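Local coordinates for protein activated BY transcription factor SSRB (Salmonella enterica, PDB 2WNW) that is a glycoside hydrolase family 30 protein, named SrfJ, whose gene is activated by the transcription factor SsrB, built from a TIM barrel and a beta-sandwich domain, at residues I45-T53 / Y83-C93; V188-A199 / E232-H240. All coordinates share one frame; numbering follows the deposited sequence.

Contact 1: residues I45-T53 / Y83-C93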
# COMPACT_ATOMS: atom_id res chain seq x y z
N ILE A 45 6.21 17.04 2.71
CA ILE A 45 4.97 17.39 3.39
C ILE A 45 5.03 18.83 3.90
O ILE A 45 6.09 19.33 4.26
CB ILE A 45 4.68 16.39 4.54
CG1 ILE A 45 5.70 16.52 5.66
CG2 ILE A 45 4.73 14.95 3.99
CD1 ILE A 45 5.27 17.47 6.76
N ASP A 46 3.87 19.49 3.92
CA ASP A 46 3.80 20.88 4.35
C ASP A 46 3.48 21.11 5.82
O ASP A 46 3.66 22.23 6.32
CB ASP A 46 2.78 21.63 3.48
CG ASP A 46 3.14 21.59 2.00
OD1 ASP A 46 4.34 21.45 1.69
OD2 ASP A 46 2.23 21.70 1.15
N GLY A 47 3.00 20.09 6.52
CA GLY A 47 2.69 20.26 7.93
C GLY A 47 1.44 19.56 8.44
O GLY A 47 0.87 18.69 7.77
N PHE A 48 1.01 19.94 9.65
CA PHE A 48 -0.16 19.38 10.31
C PHE A 48 -0.94 20.48 11.01
O PHE A 48 -0.36 21.47 11.47
CB PHE A 48 0.24 18.34 11.37
CG PHE A 48 1.04 17.19 10.83
CD1 PHE A 48 2.38 17.35 10.49
CD2 PHE A 48 0.44 15.95 10.64
CE1 PHE A 48 3.11 16.29 9.96
CE2 PHE A 48 1.16 14.89 10.11
CZ PHE A 48 2.50 15.05 9.78
N GLY A 49 -2.26 20.32 11.11
CA GLY A 49 -3.06 21.32 11.78
C GLY A 49 -4.53 20.96 11.86
O GLY A 49 -4.92 19.82 11.60
N GLY A 50 -5.34 21.95 12.22
CA GLY A 50 -6.77 21.77 12.34
C GLY A 50 -7.52 22.95 11.76
O GLY A 50 -6.91 23.87 11.20
N SER A 51 -8.84 22.97 11.92
CA SER A 51 -9.63 24.05 11.34
C SER A 51 -10.27 25.06 12.28
O SER A 51 -10.75 24.72 13.36
CB SER A 51 -10.73 23.46 10.46
OG SER A 51 -10.19 22.52 9.54
N PHE A 52 -10.27 26.31 11.83
CA PHE A 52 -10.88 27.41 12.55
C PHE A 52 -12.25 27.59 11.91
O PHE A 52 -12.34 27.83 10.70
CB PHE A 52 -10.10 28.71 12.35
CG PHE A 52 -8.67 28.67 12.81
CD1 PHE A 52 -7.63 28.75 11.90
CD2 PHE A 52 -8.36 28.58 14.17
CE1 PHE A 52 -6.30 28.76 12.32
CE2 PHE A 52 -7.04 28.59 14.60
CZ PHE A 52 -6.00 28.68 13.68
N THR A 53 -13.32 27.46 12.69
CA THR A 53 -14.67 27.65 12.19
C THR A 53 -15.36 28.62 13.14
O THR A 53 -14.86 28.86 14.24
CB THR A 53 -15.49 26.34 12.18
OG1 THR A 53 -15.51 25.79 13.51
CG2 THR A 53 -14.87 25.33 11.22
N TYR A 83 1.11 23.10 15.74
CA TYR A 83 0.34 23.11 14.50
C TYR A 83 0.94 24.11 13.52
O TYR A 83 1.19 25.26 13.87
CB TYR A 83 -1.13 23.44 14.77
CG TYR A 83 -2.01 22.22 15.02
CD1 TYR A 83 -3.40 22.35 15.09
CD2 TYR A 83 -1.46 20.94 15.16
CE1 TYR A 83 -4.22 21.24 15.28
CE2 TYR A 83 -2.27 19.82 15.35
CZ TYR A 83 -3.65 19.98 15.41
OH TYR A 83 -4.47 18.88 15.57
N THR A 84 1.14 23.67 12.28
CA THR A 84 1.73 24.50 11.24
C THR A 84 0.81 24.76 10.06
O THR A 84 1.16 25.52 9.15
CB THR A 84 3.04 23.86 10.74
OG1 THR A 84 2.79 22.51 10.32
CG2 THR A 84 4.07 23.84 11.85
N LEU A 85 -0.35 24.12 10.06
CA LEU A 85 -1.34 24.31 9.00
C LEU A 85 -2.71 24.58 9.61
O LEU A 85 -2.93 24.33 10.79
CB LEU A 85 -1.47 23.04 8.14
CG LEU A 85 -0.29 22.50 7.34
CD1 LEU A 85 -0.74 21.25 6.58
CD2 LEU A 85 0.23 23.55 6.37
N ALA A 86 -3.62 25.09 8.79
CA ALA A 86 -4.98 25.35 9.24
C ALA A 86 -5.87 25.58 8.03
O ALA A 86 -5.40 25.95 6.95
CB ALA A 86 -5.02 26.57 10.16
N ARG A 87 -7.16 25.34 8.22
CA ARG A 87 -8.15 25.57 7.16
C ARG A 87 -9.27 26.35 7.82
O ARG A 87 -9.56 26.15 9.00
CB ARG A 87 -8.67 24.24 6.61
CG ARG A 87 -9.72 24.36 5.50
CD ARG A 87 -9.72 23.11 4.62
NE ARG A 87 -10.78 23.08 3.60
CZ ARG A 87 -11.96 22.49 3.75
NH1 ARG A 87 -12.27 21.87 4.88
NH2 ARG A 87 -12.83 22.49 2.75
N MET A 88 -9.86 27.27 7.07
CA MET A 88 -10.95 28.08 7.59
C MET A 88 -11.95 28.35 6.46
O MET A 88 -11.60 28.31 5.29
CB MET A 88 -10.40 29.39 8.16
CG MET A 88 -9.47 30.14 7.22
SD MET A 88 -8.45 31.29 8.16
CE MET A 88 -7.57 32.13 6.83
N PRO A 89 -13.21 28.62 6.82
CA PRO A 89 -14.25 28.89 5.83
C PRO A 89 -14.41 30.32 5.36
O PRO A 89 -14.25 31.27 6.13
CB PRO A 89 -15.51 28.40 6.55
CG PRO A 89 -15.25 28.86 7.95
CD PRO A 89 -13.79 28.47 8.17
N ILE A 90 -14.71 30.46 4.07
CA ILE A 90 -14.97 31.75 3.44
C ILE A 90 -16.50 31.75 3.48
O ILE A 90 -17.16 31.05 2.71
CB ILE A 90 -14.45 31.78 1.98
CG1 ILE A 90 -12.92 31.63 1.98
CG2 ILE A 90 -14.87 33.08 1.29
CD1 ILE A 90 -12.29 31.57 0.59
N GLN A 91 -17.04 32.54 4.40
CA GLN A 91 -18.48 32.64 4.68
C GLN A 91 -18.83 31.41 5.52
O GLN A 91 -17.96 30.61 5.86
CB GLN A 91 -19.31 32.73 3.39
CG GLN A 91 -18.94 33.94 2.53
CD GLN A 91 -19.99 34.32 1.50
OE1 GLN A 91 -20.63 33.46 0.89
NE2 GLN A 91 -20.15 35.62 1.29
N SER A 92 -20.11 31.23 5.86
CA SER A 92 -20.52 30.13 6.72
C SER A 92 -20.40 28.68 6.22
O SER A 92 -20.48 28.40 5.03
CB SER A 92 -21.96 30.36 7.17
OG SER A 92 -22.83 30.42 6.06
N CYS A 93 -20.18 27.78 7.17
CA CYS A 93 -20.13 26.34 6.92
C CYS A 93 -21.13 25.80 7.94
O CYS A 93 -21.75 26.60 8.65
CB CYS A 93 -18.72 25.77 7.16
SG CYS A 93 -18.09 25.79 8.85
O HOH W 1 -4.53 24.69 12.88
O HOH W 2 -10.88 21.37 7.29
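Y83 lays one face of its ring against the backbone of G49, whose CA sits 3.5 Å from the ring centroid and only 11° off the normal, a CH-pi contact. Glycine suits this place doubly: the ring lies flat over its CA, and L85 O comes within 3.2 Å of G49 CA in a CA-H...O contact. At G47, CA lies 3.3 Å from T84 OG1, and the backbone angles (phi 141°, psi -166°) are ones that suit glycine. T84 OG1, turned between the backbone N and the carbonyl carbon (chi1 54°), accepts from F48 N at 3.2 Å. F48 O repays the turn with two bonds, one from T84 N, 2.8 Å away and almost in line with the carbonyl, and one from L85 N, which approaches from above the carbonyl plane.

Farther along, where the two strands run parallel, water 1 bridges G50 N and L85 O, and R87 N reaches G50 O through a weak bond. F52 N to R87 O (2.9 Å) then draws the chains together. F52 brings its CE1 obliquely to A86 CB, 3.3 Å away; alanine's single methyl lets the ring come close, in a tight fit.

On the face bearing S51 and R87 the chemistry turns polar. R87 stretches out, and water 2 links its NH1, at the guanidinium edge, to S51 OG. E294 and D239 pair with this guanidinium, S142 takes its NE, and D330 O binds S51 OG, so both groups are fixed from several sides. Strands 48-51 and 85-90 are neighbours in the eight-stranded barrel, flanked by 327-330 and 138-143; on the outside, F52 and M88 pack on helix 124-133, and M88 also meets helix 167-183.

Contact 2: residues V188-A199 / E232-H240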
# COMPACT_ATOMS: atom_id res chain seq x y z
N VAL A 188 -3.14 34.43 4.00
CA VAL A 188 -3.60 33.13 3.51
C VAL A 188 -2.64 32.68 2.41
O VAL A 188 -2.24 33.48 1.57
CB VAL A 188 -5.04 33.25 2.96
CG1 VAL A 188 -5.50 31.91 2.39
CG2 VAL A 188 -5.97 33.70 4.07
N GLN A 189 -2.26 31.41 2.43
CA GLN A 189 -1.34 30.89 1.43
C GLN A 189 -1.97 29.85 0.52
O GLN A 189 -1.35 29.44 -0.46
CB GLN A 189 -0.11 30.30 2.11
CG GLN A 189 0.64 31.27 3.00
CD GLN A 189 1.93 30.68 3.55
OE1 GLN A 189 2.44 31.12 4.57
NE2 GLN A 189 2.46 29.67 2.86
N ALA A 190 -3.18 29.42 0.84
CA ALA A 190 -3.84 28.41 0.01
C ALA A 190 -5.36 28.58 -0.00
O ALA A 190 -5.95 29.09 0.95
CB ALA A 190 -3.48 27.02 0.50
N LEU A 191 -5.96 28.13 -1.10
CA LEU A 191 -7.40 28.18 -1.28
C LEU A 191 -7.87 26.90 -1.96
O LEU A 191 -7.08 26.20 -2.59
CB LEU A 191 -7.79 29.33 -2.22
CG LEU A 191 -7.45 30.78 -1.89
CD1 LEU A 191 -7.66 31.63 -3.13
CD2 LEU A 191 -8.32 31.25 -0.74
N SER A 192 -9.15 26.59 -1.81
CA SER A 192 -9.73 25.49 -2.54
C SER A 192 -10.89 26.24 -3.20
O SER A 192 -11.35 27.25 -2.67
CB SER A 192 -10.22 24.35 -1.63
OG SER A 192 -11.40 24.67 -0.93
N VAL A 193 -11.33 25.80 -4.37
CA VAL A 193 -12.41 26.47 -5.07
C VAL A 193 -13.74 26.32 -4.36
O VAL A 193 -14.51 27.27 -4.23
CB VAL A 193 -12.57 25.93 -6.51
CG1 VAL A 193 -13.88 26.44 -7.12
CG2 VAL A 193 -11.39 26.38 -7.36
N GLN A 194 -14.01 25.11 -3.88
CA GLN A 194 -15.26 24.81 -3.21
C GLN A 194 -15.16 23.53 -2.40
O GLN A 194 -14.57 22.54 -2.86
CB GLN A 194 -16.37 24.68 -4.26
CG GLN A 194 -17.66 24.05 -3.76
CD GLN A 194 -18.43 24.95 -2.82
OE1 GLN A 194 -18.52 26.16 -3.03
NE2 GLN A 194 -19.01 24.37 -1.78
N ASN A 195 -15.74 23.54 -1.21
CA ASN A 195 -15.75 22.37 -0.35
C ASN A 195 -16.75 21.38 -0.96
O ASN A 195 -17.90 21.75 -1.23
CB ASN A 195 -16.21 22.75 1.06
CG ASN A 195 -16.36 21.55 1.98
OD1 ASN A 195 -15.38 20.89 2.33
ND2 ASN A 195 -17.60 21.26 2.36
N GLU A 196 -16.30 20.15 -1.21
CA GLU A 196 -17.17 19.10 -1.75
C GLU A 196 -18.08 19.58 -2.88
O GLU A 196 -19.31 19.55 -2.77
CB GLU A 196 -18.04 18.53 -0.62
CG GLU A 196 -17.24 17.99 0.56
CD GLU A 196 -18.12 17.33 1.61
OE1 GLU A 196 -18.99 16.52 1.24
OE2 GLU A 196 -17.93 17.61 2.81
N PRO A 197 -17.48 20.01 -4.01
CA PRO A 197 -18.19 20.51 -5.19
C PRO A 197 -19.21 19.60 -5.87
O PRO A 197 -19.93 20.04 -6.76
CB PRO A 197 -17.06 20.90 -6.13
CG PRO A 197 -15.97 19.92 -5.78
CD PRO A 197 -16.04 19.91 -4.27
N VAL A 198 -19.26 18.33 -5.48
CA VAL A 198 -20.21 17.42 -6.09
C VAL A 198 -21.26 16.94 -5.09
O VAL A 198 -22.07 16.07 -5.41
CB VAL A 198 -19.50 16.17 -6.69
CG1 VAL A 198 -18.49 16.60 -7.74
CG2 VAL A 198 -18.83 15.37 -5.58
N ALA A 199 -21.26 17.52 -3.90
CA ALA A 199 -22.20 17.08 -2.88
C ALA A 199 -23.20 18.11 -2.37
O ALA A 199 -22.84 19.19 -1.91
CB ALA A 199 -21.43 16.50 -1.69
N GLU A 232 1.87 33.78 -5.56
CA GLU A 232 2.30 32.55 -4.89
C GLU A 232 1.21 31.74 -4.20
O GLU A 232 1.49 30.70 -3.61
CB GLU A 232 3.42 32.88 -3.90
CG GLU A 232 4.65 33.48 -4.57
CD GLU A 232 5.75 33.81 -3.59
OE1 GLU A 232 6.82 34.27 -4.04
OE2 GLU A 232 5.55 33.62 -2.37
N MET A 233 -0.03 32.22 -4.26
CA MET A 233 -1.16 31.53 -3.65
C MET A 233 -1.31 30.13 -4.25
O MET A 233 -1.21 29.95 -5.46
CB MET A 233 -2.44 32.32 -3.91
CG MET A 233 -3.70 31.70 -3.32
SD MET A 233 -3.72 31.84 -1.53
CE MET A 233 -4.30 33.54 -1.33
N GLU A 234 -1.54 29.13 -3.40
CA GLU A 234 -1.74 27.77 -3.90
C GLU A 234 -3.24 27.58 -4.06
O GLU A 234 -4.02 28.07 -3.24
CB GLU A 234 -1.21 26.71 -2.93
CG GLU A 234 0.28 26.75 -2.64
CD GLU A 234 0.75 25.51 -1.89
OE1 GLU A 234 -0.09 24.86 -1.22
OE2 GLU A 234 1.95 25.18 -1.96
N ILE A 235 -3.65 26.87 -5.11
CA ILE A 235 -5.06 26.59 -5.32
C ILE A 235 -5.26 25.08 -5.45
O ILE A 235 -4.57 24.42 -6.23
CB ILE A 235 -5.61 27.27 -6.59
CG1 ILE A 235 -5.54 28.80 -6.44
CG2 ILE A 235 -7.05 26.84 -6.83
CD1 ILE A 235 -6.05 29.57 -7.66
N TYR A 236 -6.19 24.55 -4.66
CA TYR A 236 -6.50 23.13 -4.67
C TYR A 236 -7.92 22.91 -5.20
O TYR A 236 -8.79 23.76 -5.03
CB TYR A 236 -6.42 22.55 -3.25
CG TYR A 236 -5.02 22.49 -2.68
CD1 TYR A 236 -4.26 21.32 -2.77
CD2 TYR A 236 -4.44 23.61 -2.09
CE1 TYR A 236 -2.96 21.27 -2.28
CE2 TYR A 236 -3.14 23.58 -1.60
CZ TYR A 236 -2.40 22.41 -1.70
OH TYR A 236 -1.11 22.38 -1.22
N ILE A 237 -8.13 21.77 -5.85
CA ILE A 237 -9.44 21.41 -6.36
C ILE A 237 -9.88 20.09 -5.72
O ILE A 237 -9.13 19.50 -4.94
CB ILE A 237 -9.45 21.28 -7.91
CG1 ILE A 237 -8.41 20.27 -8.36
CG2 ILE A 237 -9.19 22.65 -8.54
CD1 ILE A 237 -8.46 19.99 -9.86
N TRP A 238 -11.09 19.65 -6.06
CA TRP A 238 -11.73 18.44 -5.54
C TRP A 238 -12.23 18.71 -4.12
O TRP A 238 -13.41 18.97 -3.93
CB TRP A 238 -10.78 17.22 -5.54
CG TRP A 238 -11.46 15.93 -5.10
CD1 TRP A 238 -11.02 15.05 -4.15
CD2 TRP A 238 -12.70 15.38 -5.60
NE1 TRP A 238 -11.89 13.99 -4.03
CE2 TRP A 238 -12.93 14.17 -4.90
CE3 TRP A 238 -13.63 15.79 -6.57
CZ2 TRP A 238 -14.05 13.37 -5.14
CZ3 TRP A 238 -14.74 14.99 -6.81
CH2 TRP A 238 -14.94 13.79 -6.09
N ASP A 239 -11.33 18.67 -3.14
CA ASP A 239 -11.69 18.95 -1.75
C ASP A 239 -12.89 18.08 -1.36
O ASP A 239 -13.87 18.56 -0.79
CB ASP A 239 -12.04 20.44 -1.59
CG ASP A 239 -11.79 20.97 -0.19
OD1 ASP A 239 -11.38 20.19 0.69
OD2 ASP A 239 -12.01 22.18 0.04
N HIS A 240 -12.80 16.79 -1.67
CA HIS A 240 -13.87 15.85 -1.38
C HIS A 240 -13.25 14.49 -1.03
O HIS A 240 -12.03 14.38 -0.90
CB HIS A 240 -14.81 15.76 -2.59
CG HIS A 240 -16.13 15.12 -2.29
ND1 HIS A 240 -16.85 15.36 -1.14
CD2 HIS A 240 -16.89 14.27 -3.03
CE1 HIS A 240 -17.99 14.70 -1.17
NE2 HIS A 240 -18.04 14.03 -2.31
O HOH W 3 1.25 29.93 -1.15
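H240 presents its imidazole obliquely to E196 and V198, with E196 CG 3.2 Å from H240 ND1 and V198 CG2 3.4 Å from H240 CD2. The E196 carboxylate lies 25° from the ring plane, although the two side chains cross at about a right angle. W238 has H240 CB over the centre of one face, while W238 CH2 meets the imidazole edge, so the imidazole stands beside the indole. Midway along the strand, the Y236 ring has L191 O at its edge, in plane, and A190 CB nearby.

Backbone bonds join strands 190-192 and 234-239, parallel neighbours in the TIM barrel, among them Y236 N to L191 O at 2.8 Å. Beyond them, E196 N reaches D239 O. M233 folds back at chi2 and chi3, bringing its flexible thioether SD within 3.4 Å of A190 N and against L191.

S192 OG, also bonded to S142 OG, donates to D239 OD2 (2.7 Å), on the anti side and 30° out of the carboxylate plane. R87 meets OD2 while H268 and S293 bond OD1, so both oxygens are held. E196 OE2 binds glycerol, probably from the crystallisation liquor, which may mark a pocket. Both ends mix chemistries: V198 packs near E196, and E234, held by K138 and K289, lies near M233.

In the fold
Both contacts join neighbouring parallel strands of the same TIM barrel, and both are largely buried. Contact 1 lies nearer the centre of the chain, its centre about 6 Å from it against about 13 Å for that of contact 2, and has no exposed touching residue; contact 2 has three. Contact 1 uses glycine backbone under a tyrosine ring, whereas contact 2 relies more on side chains, including a bent methionine and aromatic rings. Their centres are about 12 Å apart, yet they meet directly: R87 NH2 forms a salt bridge with D239 OD2 at 2.9 Å, and probably a hydrogen bond with N195, across the barrel interior. On the outer side, M88 packs on V188.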